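Local coordinates for PixA inclusion body protein (Burkholderia cenocepacia, PDB 4LZK) that is of unknown function but belongs to the PixA family of inclusion body proteins and may be a component of intracellular inclusions, at the interface of chains A and B. Coordinates in Å, arbitrary orientation; residue numbers count along the deposited sequence, not the author numbering. Chains: chain A/B, PixA inclusion body protein.

The interface of chains A and B. Residues chain A 42-45, 100, 103, 161; chain B 10-13.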
loop_
_atom_site.group_PDB
_atom_site.type_symbol
_atom_site.label_atom_id
_atom_site.label_comp_id
_atom_site.label_asym_id
_atom_site.label_seq_id
_atom_site.Cartn_x
_atom_site.Cartn_y
_atom_site.Cartn_z
ATOM N N ALA A 42 -20.968 -19.123 20.161
ATOM C CA ALA A 42 -20.956 -17.698 19.929
ATOM C C ALA A 42 -20.311 -16.855 21.075
ATOM O O ALA A 42 -19.940 -15.722 20.859
ATOM C CB ALA A 42 -22.308 -17.200 19.575
ATOM N N GLN A 43 -20.218 -17.410 22.283
ATOM C CA GLN A 43 -19.589 -16.757 23.406
ATOM C C GLN A 43 -18.112 -16.950 23.351
ATOM O O GLN A 43 -17.413 -16.342 24.135
ATOM C CB GLN A 43 -20.078 -17.349 24.761
ATOM C CG GLN A 43 -21.586 -17.528 24.908
ATOM C CD GLN A 43 -22.375 -16.255 24.910
ATOM O OE1 GLN A 43 -23.564 -16.278 24.691
ATOM N NE2 GLN A 43 -21.739 -15.147 25.225
ATOM N N ASN A 44 -17.622 -17.783 22.424
ATOM C CA ASN A 44 -16.202 -18.102 22.311
ATOM C C ASN A 44 -15.686 -18.222 20.835
ATOM O O ASN A 44 -15.240 -19.301 20.384
ATOM C CB ASN A 44 -15.913 -19.386 23.069
ATOM C CG ASN A 44 -14.462 -19.572 23.393
ATOM O OD1 ASN A 44 -13.628 -18.650 23.294
ATOM N ND2 ASN A 44 -14.137 -20.760 23.829
ATOM N N PRO A 45 -15.735 -17.109 20.085
ATOM C CA PRO A 45 -15.471 -17.204 18.651
ATOM C C PRO A 45 -14.009 -17.507 18.331
ATOM O O PRO A 45 -13.125 -17.251 19.113
ATOM C CB PRO A 45 -15.917 -15.860 18.116
ATOM C CG PRO A 45 -15.924 -14.963 19.288
ATOM C CD PRO A 45 -16.346 -15.821 20.432
ATOM N N TYR A 100 -22.215 -9.894 14.849
ATOM C CA TYR A 100 -23.116 -9.849 16.005
ATOM C C TYR A 100 -22.631 -9.123 17.223
ATOM O O TYR A 100 -23.435 -8.958 18.157
ATOM C CB TYR A 100 -23.604 -11.239 16.389
ATOM C CG TYR A 100 -22.576 -12.198 16.901
ATOM C CD1 TYR A 100 -21.839 -12.969 16.034
ATOM C CD2 TYR A 100 -22.338 -12.349 18.263
ATOM C CE1 TYR A 100 -20.878 -13.868 16.464
ATOM C CE2 TYR A 100 -21.373 -13.253 18.732
ATOM C CZ TYR A 100 -20.665 -14.033 17.807
ATOM O OH TYR A 100 -19.692 -14.917 18.193
ATOM N N GLN A 103 -16.484 -5.132 20.441
ATOM C CA GLN A 103 -16.049 -4.790 21.802
ATOM C C GLN A 103 -14.582 -4.346 21.857
ATOM O O GLN A 103 -13.814 -4.630 20.943
ATOM C CB GLN A 103 -16.289 -6.008 22.691
ATOM C CG GLN A 103 -15.285 -7.171 22.452
ATOM C CD GLN A 103 -15.663 -8.456 23.238
ATOM O OE1 GLN A 103 -15.196 -8.713 24.376
ATOM N NE2 GLN A 103 -16.544 -9.242 22.655
ATOM N N SER A 161 -17.010 -9.721 16.373
ATOM C CA SER A 161 -17.435 -11.087 16.228
ATOM C C SER A 161 -18.539 -11.270 15.166
ATOM O O SER A 161 -19.480 -10.461 15.045
ATOM C CB SER A 161 -17.942 -11.597 17.584
ATOM O OG SER A 161 -16.899 -11.631 18.555
ATOM N N SER B 10 -20.576 -11.611 27.818
ATOM C CA SER B 10 -19.581 -12.676 28.051
ATOM C C SER B 10 -19.124 -13.334 26.753
ATOM O O SER B 10 -19.017 -14.526 26.634
ATOM C CB SER B 10 -20.106 -13.692 29.046
ATOM O OG SER B 10 -21.400 -14.071 28.686
ATOM N N ILE B 11 -18.802 -12.516 25.770
ATOM C CA ILE B 11 -18.175 -13.016 24.582
ATOM C C ILE B 11 -16.696 -13.007 24.885
ATOM O O ILE B 11 -16.065 -11.970 24.879
ATOM C CB ILE B 11 -18.555 -12.169 23.343
ATOM C CG1 ILE B 11 -20.070 -12.349 23.070
ATOM C CG2 ILE B 11 -17.714 -12.577 22.154
ATOM C CD1 ILE B 11 -20.696 -11.364 22.150
ATOM N N ASN B 12 -16.141 -14.181 25.112
ATOM C CA ASN B 12 -14.774 -14.280 25.539
ATOM C C ASN B 12 -13.796 -14.588 24.398
ATOM O O ASN B 12 -13.937 -15.573 23.660
ATOM C CB ASN B 12 -14.707 -15.230 26.735
ATOM C CG ASN B 12 -15.412 -14.617 27.990
ATOM O OD1 ASN B 12 -14.823 -13.811 28.724
ATOM N ND2 ASN B 12 -16.698 -14.962 28.201
ATOM N N LEU B 13 -12.790 -13.718 24.254
ATOM C CA LEU B 13 -11.832 -13.752 23.111
ATOM C C LEU B 13 -10.506 -14.431 23.422
ATOM O O LEU B 13 -9.568 -14.471 22.581
ATOM C CB LEU B 13 -11.534 -12.309 22.707
ATOM C CG LEU B 13 -12.800 -11.504 22.435
ATOM C CD1 LEU B 13 -12.392 -10.085 22.147
ATOM C CD2 LEU B 13 -13.715 -12.030 21.322
HETATM O O HOH W 1 -12.569 -16.805 21.705
#
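An extended stretch of the N-terminal arm of chain B, B:Ser10 to B:Leu13, lies between the loop A:Ala42–A:Pro45 and the strands 96-105 and 154-168 of chain A. B:Ile11 hides more surface than any other residue of the patch, 60 Å². Its CG1 branch stands beside its own backbone N (chi1 -66°) and carries CD1 to CE2 of the A:Tyr100 ring at 4.0 Å. The other branch, the CG2 methyl, lies 3.8 Å from the A:Ser161 hydroxyl OG and 3.9 Å from CD of A:Pro45, whose ring crosses the isoleucine at about a right angle. A:Gln103, extended beyond CG (chi2 -173°), crosses B:Ile11 at a slant, its amide NE2 3.6 Å from the CG2 methyl, and meets B:Leu13 tip to tip, CD1 of the leucine lying 3.8 Å from the amide carbon CD. The loop supplies backbone and side-chain hydrogen bonds: the amide N of B:Asn12 donates to the carbonyl O of A:Gln43 at 2.7 Å, tilted 24° out of the carbonyl plane. The side-chain amide NE2 of A:Gln43 adds a weak bond to B:Ser10 O. A water joins B:Asn12 O to A:Asn44 OD1 and A:Pro45 O, each 2.7 Å from it, and so bridges the two chains; B:Asn12 as a whole is poorly ordered, which makes its contacts less certain. Within chain A, A:Tyr100 OH bonds a lone pair of A:Ala42 O at 2.8 Å, tethering the loop to the strand, while A:Ser161 CB sits over one face of the ring, toward the rim. Whether this contact forms in solution remains to be tested. The arm lies across strands 96-105 and 154-168 of chain A's beta-rich body, remote from the body of chain B.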